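Local atomic coordinates of beta-lactamase (Chitinophaga pinensis, PDB entry 6N36), a protein that probably hydrolyses the amide bond of the beta-lactam ring of antibiotics, using a pair of bound zinc ions. Residues A[53-58]-A[84-89]; A[77-82]-A[99-104]; A[91-96]-A[129-134]. All coordinates share one frame; numbering follows the deposited sequence.

Contact 1. Residues A[53-58]-A[84-89]. With ZN (zinc ion), chain B; ZN (zinc ion), chain C.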
loop_
_atom_site.group_PDB
_atom_site.type_symbol
_atom_site.label_atom_id
_atom_site.label_comp_id
_atom_site.label_asym_id
_atom_site.label_seq_id
_atom_site.Cartn_x
_atom_site.Cartn_y
_atom_site.Cartn_z
ATOM N N THR A 53 0.396 3.047 -6.542
ATOM C CA THR A 53 1.138 2.930 -7.829
ATOM C C THR A 53 2.468 2.267 -7.551
ATOM O O THR A 53 2.694 1.756 -6.468
ATOM C CB THR A 53 1.257 4.263 -8.576
ATOM O OG1 THR A 53 2.240 5.071 -7.914
ATOM C CG2 THR A 53 -0.052 5.011 -8.716
ATOM N N GLY A 54 3.336 2.201 -8.562
ATOM C CA GLY A 54 4.753 1.965 -8.328
ATOM C C GLY A 54 5.528 3.265 -8.433
ATOM O O GLY A 54 5.050 4.314 -8.075
ATOM N N VAL A 55 6.705 3.209 -9.017
ATOM C CA VAL A 55 7.537 4.406 -9.239
ATOM C C VAL A 55 6.979 5.182 -10.426
ATOM O O VAL A 55 6.085 4.686 -11.140
ATOM C CB VAL A 55 9.007 4.019 -9.458
ATOM C CG1 VAL A 55 9.588 3.387 -8.213
ATOM C CG2 VAL A 55 9.156 3.132 -10.683
ATOM N N ALA A 56 7.519 6.358 -10.679
ATOM C CA ALA A 56 7.127 7.162 -11.859
ATOM C C ALA A 56 7.227 6.298 -13.118
ATOM O O ALA A 56 8.161 5.514 -13.242
ATOM C CB ALA A 56 7.989 8.377 -11.989
ATOM N N GLY A 57 6.224 6.417 -13.993
ATOM C CA GLY A 57 6.145 5.601 -15.212
ATOM C C GLY A 57 5.232 4.408 -15.038
ATOM O O GLY A 57 4.792 3.839 -16.065
ATOM N N SER A 58 4.879 4.035 -13.798
ATOM C CA SER A 58 4.085 2.807 -13.586
ATOM C C SER A 58 2.604 2.997 -13.987
ATOM O O SER A 58 1.905 1.981 -14.114
ATOM C CB SER A 58 4.270 2.318 -12.172
ATOM O OG SER A 58 3.779 3.284 -11.237
ATOM N N ALA A 84 3.072 7.217 1.793
ATOM C CA ALA A 84 3.510 8.168 0.747
ATOM C C ALA A 84 5.036 8.171 0.574
ATOM O O ALA A 84 5.683 9.215 0.852
ATOM C CB ALA A 84 2.994 9.543 1.053
ATOM N N HIS A 85 5.599 7.039 0.181
ATOM C CA HIS A 85 6.964 6.939 -0.363
ATOM C C HIS A 85 6.888 6.807 -1.880
ATOM O O HIS A 85 5.904 6.256 -2.412
ATOM C CB HIS A 85 7.731 5.762 0.249
ATOM C CG HIS A 85 8.290 6.002 1.617
ATOM N ND1 HIS A 85 8.690 4.972 2.472
ATOM C CD2 HIS A 85 8.490 7.151 2.293
ATOM C CE1 HIS A 85 9.158 5.493 3.585
ATOM N NE2 HIS A 85 9.064 6.824 3.493
ATOM N N TYR A 86 7.943 7.220 -2.571
ATOM C CA TYR A 86 7.926 7.320 -4.041
ATOM C C TYR A 86 7.709 5.968 -4.742
ATOM O O TYR A 86 7.338 5.988 -5.935
ATOM C CB TYR A 86 9.198 8.010 -4.532
ATOM C CG TYR A 86 10.440 7.170 -4.483
ATOM C CD1 TYR A 86 11.208 7.100 -3.332
ATOM C CD2 TYR A 86 10.906 6.510 -5.612
ATOM C CE1 TYR A 86 12.399 6.391 -3.286
ATOM C CE2 TYR A 86 12.113 5.826 -5.602
ATOM C CZ TYR A 86 12.860 5.772 -4.432
ATOM O OH TYR A 86 14.025 5.078 -4.380
ATOM N N ASP A 87 8.015 4.845 -4.121
ATOM C CA ASP A 87 7.781 3.503 -4.730
ATOM C C ASP A 87 6.302 3.096 -4.664
ATOM O O ASP A 87 5.927 2.102 -5.311
ATOM C CB ASP A 87 8.711 2.442 -4.133
ATOM C CG ASP A 87 8.625 2.269 -2.633
ATOM O OD1 ASP A 87 8.301 3.300 -1.932
ATOM O OD2 ASP A 87 8.932 1.124 -2.147
ATOM N N HIS A 88 5.438 3.813 -3.929
ATOM C CA HIS A 88 4.000 3.520 -3.818
ATOM C C HIS A 88 3.120 4.655 -4.330
ATOM O O HIS A 88 1.905 4.404 -4.527
ATOM C CB HIS A 88 3.605 3.141 -2.385
ATOM C CG HIS A 88 4.514 2.065 -1.878
ATOM N ND1 HIS A 88 4.510 0.775 -2.400
ATOM C CD2 HIS A 88 5.531 2.133 -0.990
ATOM C CE1 HIS A 88 5.516 0.103 -1.810
ATOM N NE2 HIS A 88 6.118 0.930 -0.912
ATOM N N VAL A 89 3.680 5.870 -4.508
ATOM C CA VAL A 89 2.904 7.016 -5.061
ATOM C C VAL A 89 3.636 7.695 -6.219
ATOM O O VAL A 89 3.206 8.777 -6.629
ATOM C CB VAL A 89 2.539 8.041 -3.976
ATOM C CG1 VAL A 89 1.615 7.430 -2.935
ATOM C CG2 VAL A 89 3.758 8.715 -3.362
HETATM ZN ZN ZN B . 8.117 0.533 -0.292
HETATM ZN ZN ZN C . 8.473 2.891 2.246
HETATM O O HOH W 1 3.307 -0.294 -4.666
HETATM O O HOH W 2 9.096 2.900 0.315
HETATM O O HOH W 3 8.146 0.558 1.725
HETATM O O HOH W 4 10.680 2.488 2.442
#
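T53 and H88 make the one direct hydrogen bond between these segments: T53 N donates to H88 O over 2.9 Å, coming in 43° above the carbonyl plane. Two CA-H...O contacts extend this backbone pairing, from G54 CA to D87 O (3.2 Å) and from H88 CA to T53 O (3.4 Å). Glycine suits position 54, where a CB would press against S58. T53 OG1, placed between its own N and carbonyl carbon (chi1 75°), donates to G54 O and accepts from A91 N, so the threonine also ties down the start of helix 92-99.

Apolar packing is limited to V55, whose CG1 lies 3.9 Å from D87 CA and obliquely beside the Y86 ring; W16 packs on V55 too.

H85, D87 and H88 bind zinc. D87 OD2 and H88 NE2 each sit 2.1 Å from one zinc, completed by H226 and a water; H85 ND1, with H83 and H160, binds the other. This is the HxHxDH signature of metallo-beta-lactamases.

Water 1 joins the shells. It accepts from H88 ND1 in the plane of the ring and donates to T53 O. Through it T53 is a second-shell partner and may help set the rotation aiming H88 NE2 at zinc.

Contact 2. Residues A[77-82]-A[99-104]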
loop_
_atom_site.group_PDB
_atom_site.type_symbol
_atom_site.label_atom_id
_atom_site.label_comp_id
_atom_site.label_asym_id
_atom_site.label_seq_id
_atom_site.Cartn_x
_atom_site.Cartn_y
_atom_site.Cartn_z
ATOM N N ARG A 77 -12.103 5.395 -9.866
ATOM C CA ARG A 77 -12.781 6.543 -9.240
ATOM C C ARG A 77 -12.102 6.998 -7.944
ATOM O O ARG A 77 -12.313 8.157 -7.575
ATOM C CB ARG A 77 -14.243 6.211 -8.936
ATOM C CG ARG A 77 -15.115 6.024 -10.176
ATOM C CD ARG A 77 -15.453 7.314 -10.915
ATOM N NE ARG A 77 -16.161 6.966 -12.159
ATOM C CZ ARG A 77 -15.554 6.807 -13.342
ATOM N NH1 ARG A 77 -14.247 7.034 -13.468
ATOM N NH2 ARG A 77 -16.265 6.401 -14.393
ATOM N N ILE A 78 -11.433 6.087 -7.246
ATOM C CA ILE A 78 -10.794 6.380 -5.940
ATOM C C ILE A 78 -9.348 5.910 -5.997
ATOM O O ILE A 78 -9.105 4.771 -6.375
ATOM C CB ILE A 78 -11.571 5.718 -4.806
ATOM C CG1 ILE A 78 -13.025 6.208 -4.806
ATOM C CG2 ILE A 78 -10.850 5.976 -3.487
ATOM C CD1 ILE A 78 -13.869 5.586 -3.746
ATOM N N LEU A 79 -8.471 6.751 -5.488
ATOM C CA LEU A 79 -7.037 6.432 -5.311
ATOM C C LEU A 79 -6.711 6.397 -3.824
ATOM O O LEU A 79 -7.059 7.330 -3.102
ATOM C CB LEU A 79 -6.175 7.505 -5.982
ATOM C CG LEU A 79 -6.462 7.786 -7.448
ATOM C CD1 LEU A 79 -5.587 8.892 -7.978
ATOM C CD2 LEU A 79 -6.293 6.571 -8.254
ATOM N N LEU A 80 -6.054 5.329 -3.408
ATOM C CA LEU A 80 -5.556 5.119 -2.043
ATOM C C LEU A 80 -4.083 4.733 -2.106
ATOM O O LEU A 80 -3.581 4.284 -3.157
ATOM C CB LEU A 80 -6.325 3.982 -1.379
ATOM C CG LEU A 80 -7.827 4.133 -1.279
ATOM C CD1 LEU A 80 -8.436 2.871 -0.696
ATOM C CD2 LEU A 80 -8.169 5.337 -0.448
ATOM N N THR A 81 -3.386 4.930 -0.990
ATOM C CA THR A 81 -2.008 4.449 -0.831
ATOM C C THR A 81 -1.826 3.883 0.575
ATOM O O THR A 81 -2.460 4.376 1.521
ATOM C CB THR A 81 -0.974 5.547 -1.116
ATOM O OG1 THR A 81 0.320 4.960 -1.086
ATOM C CG2 THR A 81 -1.054 6.694 -0.124
ATOM N N THR A 82 -0.949 2.908 0.672
ATOM C CA THR A 82 -0.510 2.397 1.978
ATOM C C THR A 82 0.460 3.344 2.691
ATOM O O THR A 82 0.473 3.379 3.931
ATOM C CB THR A 82 0.044 0.985 1.869
ATOM O OG1 THR A 82 1.133 0.939 0.947
ATOM C CG2 THR A 82 -1.021 -0.011 1.463
ATOM N N THR A 99 -7.286 10.153 -14.960
ATOM C CA THR A 99 -8.557 9.487 -14.595
ATOM C C THR A 99 -9.522 10.480 -13.946
ATOM O O THR A 99 -10.684 10.179 -13.942
ATOM C CB THR A 99 -8.342 8.310 -13.627
ATOM O OG1 THR A 99 -7.765 8.868 -12.449
ATOM C CG2 THR A 99 -7.445 7.212 -14.157
ATOM N N HIS A 100 -9.044 11.577 -13.367
ATOM C CA HIS A 100 -9.826 12.467 -12.477
ATOM C C HIS A 100 -10.430 11.673 -11.311
ATOM O O HIS A 100 -11.404 12.090 -10.693
ATOM C CB HIS A 100 -10.801 13.304 -13.353
ATOM C CG HIS A 100 -10.114 14.477 -13.986
ATOM N ND1 HIS A 100 -10.802 15.521 -14.569
ATOM C CD2 HIS A 100 -8.789 14.781 -14.121
ATOM C CE1 HIS A 100 -9.942 16.408 -15.039
ATOM N NE2 HIS A 100 -8.697 15.976 -14.779
ATOM N N ALA A 101 -9.761 10.615 -10.859
ATOM C CA ALA A 101 -10.153 9.918 -9.622
ATOM C C ALA A 101 -9.905 10.810 -8.404
ATOM O O ALA A 101 -9.075 11.776 -8.499
ATOM C CB ALA A 101 -9.383 8.625 -9.537
ATOM N N LYS A 102 -10.632 10.530 -7.321
ATOM C CA LYS A 102 -10.473 11.246 -6.040
ATOM C C LYS A 102 -9.311 10.629 -5.274
ATOM O O LYS A 102 -9.308 9.424 -5.077
ATOM C CB LYS A 102 -11.743 11.149 -5.193
ATOM C CG LYS A 102 -12.971 11.822 -5.797
ATOM C CD LYS A 102 -14.089 11.777 -4.779
ATOM C CE LYS A 102 -15.487 11.975 -5.317
ATOM N NZ LYS A 102 -16.477 11.344 -4.403
ATOM N N MET A 103 -8.349 11.443 -4.873
ATOM C CA MET A 103 -7.256 11.004 -3.960
ATOM C C MET A 103 -7.750 11.043 -2.523
ATOM O O MET A 103 -8.061 12.129 -2.025
ATOM C CB MET A 103 -6.033 11.904 -4.042
ATOM C CG MET A 103 -4.909 11.372 -3.179
ATOM S SD MET A 103 -4.058 9.979 -3.967
ATOM C CE MET A 103 -3.930 8.856 -2.570
ATOM N N MET A 104 -7.781 9.908 -1.842
ATOM C CA MET A 104 -8.183 9.841 -0.417
ATOM C C MET A 104 -6.944 9.367 0.372
ATOM O O MET A 104 -6.312 8.350 -0.007
ATOM C CB MET A 104 -9.388 8.944 -0.214
ATOM C CG MET A 104 -10.519 9.310 -1.138
ATOM S SD MET A 104 -12.024 8.460 -0.638
ATOM C CE MET A 104 -13.205 9.122 -1.806
HETATM O O HOH W 5 -12.502 8.957 -12.142
HETATM O O HOH W 6 -4.906 6.274 1.037
#
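R77, L79, K102 and M104 bring their flat peptide groups together, joined N-H to C=O, with side chains above and below them. I78, K102 and M104 extend on one face; L79 and M103 pack on the other. The strands run parallel, linked by helix 92-99 in a beta-alpha-beta crossover of the metallo-beta-lactamase fold.

K102 bonds to both neighbours of I78: its N donates to R77 O (2.9 Å) and its O accepts from L79 N (2.8 Å). M104 N then reaches L79 O at 3.0 Å, nearly straight, so L79 likewise spans M103.

A101, just ahead of its strand, points its small methyl at the neighbouring one, with CB 3.7 Å from L79 CG. The M103 chain starts with CG anti to the backbone N (chi1 -176°), then bends twice, carrying SD to 3.8 Å from L79 CB and CE against the L79 carbonyl. Flexible methionine suits this spot, wedged between the strand and M92. On the other face, the extended M104 chain crosses I78 obliquely, with SD 4.0 Å from I78 CG2. I145 of the second sheet packs against both, which fits two buried apolar residues, whereas K102 leads its amine away to the exterior.

Past the last bridge, L79 with M103, L80 swings its CD2 branch across to the neighbouring strand, 3.6 Å from M104 O and 3.8 Å from M104 CB.

Contact 3. Residues A[91-96]-A[129-134]; sequences AMAAVK and MFLPVK
V133 sets its two methyl branches against the first turn of helix 92-99, packing a loop onto the helix of a beta-alpha-beta crossover in the metallo-beta-lactamase fold. With CG1 anti to the backbone N (chi1 -174°), the branches part: CG2 presses towards the backbone, 3.5 Å from A93 N, while CG1 meets the lysine stem at K96 CD, 3.8 Å away. A beta-branched residue suits the place because it can fill both sites at once. M92 crosses V133 at about a right angle, its CB 3.9 Å from V133 CG2, before its bent chain turns away towards L79 and the sheet.

A93 points at the loop. Its lone methyl lets the chains come close, with A93 CB 3.6 Å from L131 CB and also near P132 O. The A93 N-H, too early in the helix for an i-4 partner, donates to a water that in turn donates to L131 O.

K96 leaves the helix fully extended, its methylenes running past V133 CG1 and its amine ending at the loop backbone. D136 lies at long, weak ion-pair distance from this amine. K96 NZ donates to K134 O at 2.8 Å, and a second water accepts from both K96 NZ (3.0 Å) and K134 N (2.9 Å).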
loop_
_atom_site.group_PDB
_atom_site.type_symbol
_atom_site.label_atom_id
_atom_site.label_comp_id
_atom_site.label_asym_id
_atom_site.label_seq_id
_atom_site.Cartn_x
_atom_site.Cartn_y
_atom_site.Cartn_z
ATOM N N ALA A 91 3.654 7.316 -9.375
ATOM C CA ALA A 91 2.833 7.633 -10.570
ATOM C C ALA A 91 1.459 8.154 -10.162
ATOM O O ALA A 91 0.552 8.200 -11.010
ATOM C CB ALA A 91 2.707 6.410 -11.453
ATOM N N MET A 92 1.245 8.496 -8.893
ATOM C CA MET A 92 -0.105 8.832 -8.404
ATOM C C MET A 92 -0.612 10.122 -9.054
ATOM O O MET A 92 -1.786 10.157 -9.454
ATOM C CB MET A 92 -0.099 8.954 -6.884
ATOM C CG MET A 92 -1.470 8.953 -6.304
ATOM S SD MET A 92 -2.367 7.368 -6.488
ATOM C CE MET A 92 -1.635 6.275 -5.250
ATOM N N ALA A 93 0.228 11.140 -9.185
ATOM C CA ALA A 93 -0.179 12.395 -9.869
ATOM C C ALA A 93 -0.587 12.087 -11.304
ATOM O O ALA A 93 -1.623 12.663 -11.765
ATOM C CB ALA A 93 0.909 13.436 -9.822
ATOM N N ALA A 94 0.172 11.259 -12.006
ATOM C CA ALA A 94 -0.116 10.905 -13.418
ATOM C C ALA A 94 -1.469 10.210 -13.464
ATOM O O ALA A 94 -2.313 10.517 -14.332
ATOM C CB ALA A 94 0.979 10.069 -14.035
ATOM N N VAL A 95 -1.682 9.231 -12.588
ATOM C CA VAL A 95 -2.958 8.481 -12.602
ATOM C C VAL A 95 -4.111 9.452 -12.318
ATOM O O VAL A 95 -5.128 9.398 -13.048
ATOM C CB VAL A 95 -2.978 7.308 -11.594
ATOM C CG1 VAL A 95 -4.365 6.719 -11.506
ATOM C CG2 VAL A 95 -1.958 6.266 -11.978
ATOM N N LYS A 96 -3.974 10.366 -11.361
ATOM C CA LYS A 96 -5.072 11.311 -11.013
ATOM C C LYS A 96 -5.353 12.258 -12.190
ATOM O O LYS A 96 -6.537 12.446 -12.523
ATOM C CB LYS A 96 -4.702 12.143 -9.795
ATOM C CG LYS A 96 -5.823 13.042 -9.294
ATOM C CD LYS A 96 -5.510 13.765 -8.000
ATOM C CE LYS A 96 -6.550 14.829 -7.689
ATOM N NZ LYS A 96 -6.167 15.650 -6.524
ATOM N N MET A 129 10.689 13.765 -4.289
ATOM C CA MET A 129 10.976 12.410 -4.808
ATOM C C MET A 129 9.833 11.985 -5.741
ATOM O O MET A 129 10.045 11.024 -6.453
ATOM C CB MET A 129 11.142 11.430 -3.658
ATOM C CG MET A 129 12.394 11.721 -2.834
ATOM S SD MET A 129 12.500 10.664 -1.413
ATOM C CE MET A 129 11.471 11.650 -0.336
ATOM N N PHE A 130 8.665 12.625 -5.670
ATOM C CA PHE A 130 7.533 12.264 -6.566
ATOM C C PHE A 130 6.685 13.504 -6.823
ATOM O O PHE A 130 6.757 14.468 -6.028
ATOM C CB PHE A 130 6.698 11.131 -5.964
ATOM C CG PHE A 130 6.193 11.402 -4.570
ATOM C CD1 PHE A 130 5.020 12.097 -4.343
ATOM C CD2 PHE A 130 6.910 10.985 -3.469
ATOM C CE1 PHE A 130 4.594 12.398 -3.059
ATOM C CE2 PHE A 130 6.418 11.182 -2.175
ATOM C CZ PHE A 130 5.284 11.945 -1.972
ATOM N N LEU A 131 5.907 13.494 -7.905
ATOM C CA LEU A 131 5.012 14.613 -8.240
ATOM C C LEU A 131 3.954 14.689 -7.162
ATOM O O LEU A 131 3.301 13.703 -6.827
ATOM C CB LEU A 131 4.378 14.449 -9.621
ATOM C CG LEU A 131 5.309 14.610 -10.812
ATOM C CD1 LEU A 131 4.535 14.456 -12.091
ATOM C CD2 LEU A 131 6.023 15.956 -10.794
ATOM N N PRO A 132 3.694 15.873 -6.619
ATOM C CA PRO A 132 2.749 16.013 -5.532
ATOM C C PRO A 132 1.298 15.796 -5.942
ATOM O O PRO A 132 0.912 15.942 -7.129
ATOM C CB PRO A 132 2.901 17.437 -5.011
ATOM C CG PRO A 132 3.877 18.080 -5.901
ATOM C CD PRO A 132 4.381 17.132 -6.951
ATOM N N VAL A 133 0.535 15.367 -4.963
ATOM C CA VAL A 133 -0.906 15.092 -5.108
ATOM C C VAL A 133 -1.662 15.761 -3.968
ATOM O O VAL A 133 -1.334 15.524 -2.806
ATOM C CB VAL A 133 -1.216 13.586 -5.163
ATOM C CG1 VAL A 133 -2.686 13.410 -5.470
ATOM C CG2 VAL A 133 -0.295 12.800 -6.103
ATOM N N LYS A 134 -2.672 16.568 -4.285
ATOM C CA LYS A 134 -3.586 17.141 -3.274
ATOM C C LYS A 134 -4.710 16.161 -2.937
ATOM O O LYS A 134 -5.234 15.506 -3.853
ATOM C CB LYS A 134 -4.192 18.429 -3.853
ATOM C CG LYS A 134 -3.161 19.518 -4.084
ATOM C CD LYS A 134 -3.785 20.882 -4.407
ATOM C CE LYS A 134 -2.748 21.937 -4.726
ATOM N NZ LYS A 134 -1.762 21.429 -5.715
HETATM O O HOH W 7 3.074 11.228 -8.083
HETATM O O HOH W 8 -3.521 16.859 -7.045
#

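In the fold
The three contacts cluster within the metallo-beta-lactamase superfamily region, their centres about 8 Å (contacts 1 and 3), 10 Å (2 and 3) and 13 Å (1 and 2) apart. Contact 1 closes before contact 3 opens, whereas the segments of contact 2 alternate along the chain with those of each of the others. Strand 76-80 leads through the zinc-binding segment 84-89, with its short helix 86-89, into helix 92-99, which returns to strand 102-106. Contact 2 thus pairs the two strands of the crossover, contact 3 packs a loop on the start of its helix, and contact 1 holds the zinc-binding segment. M92 of contact 3 also touches L80 of contact 2. The zinc site, probably the active site, is thus built onto the sheet-and-helix framework.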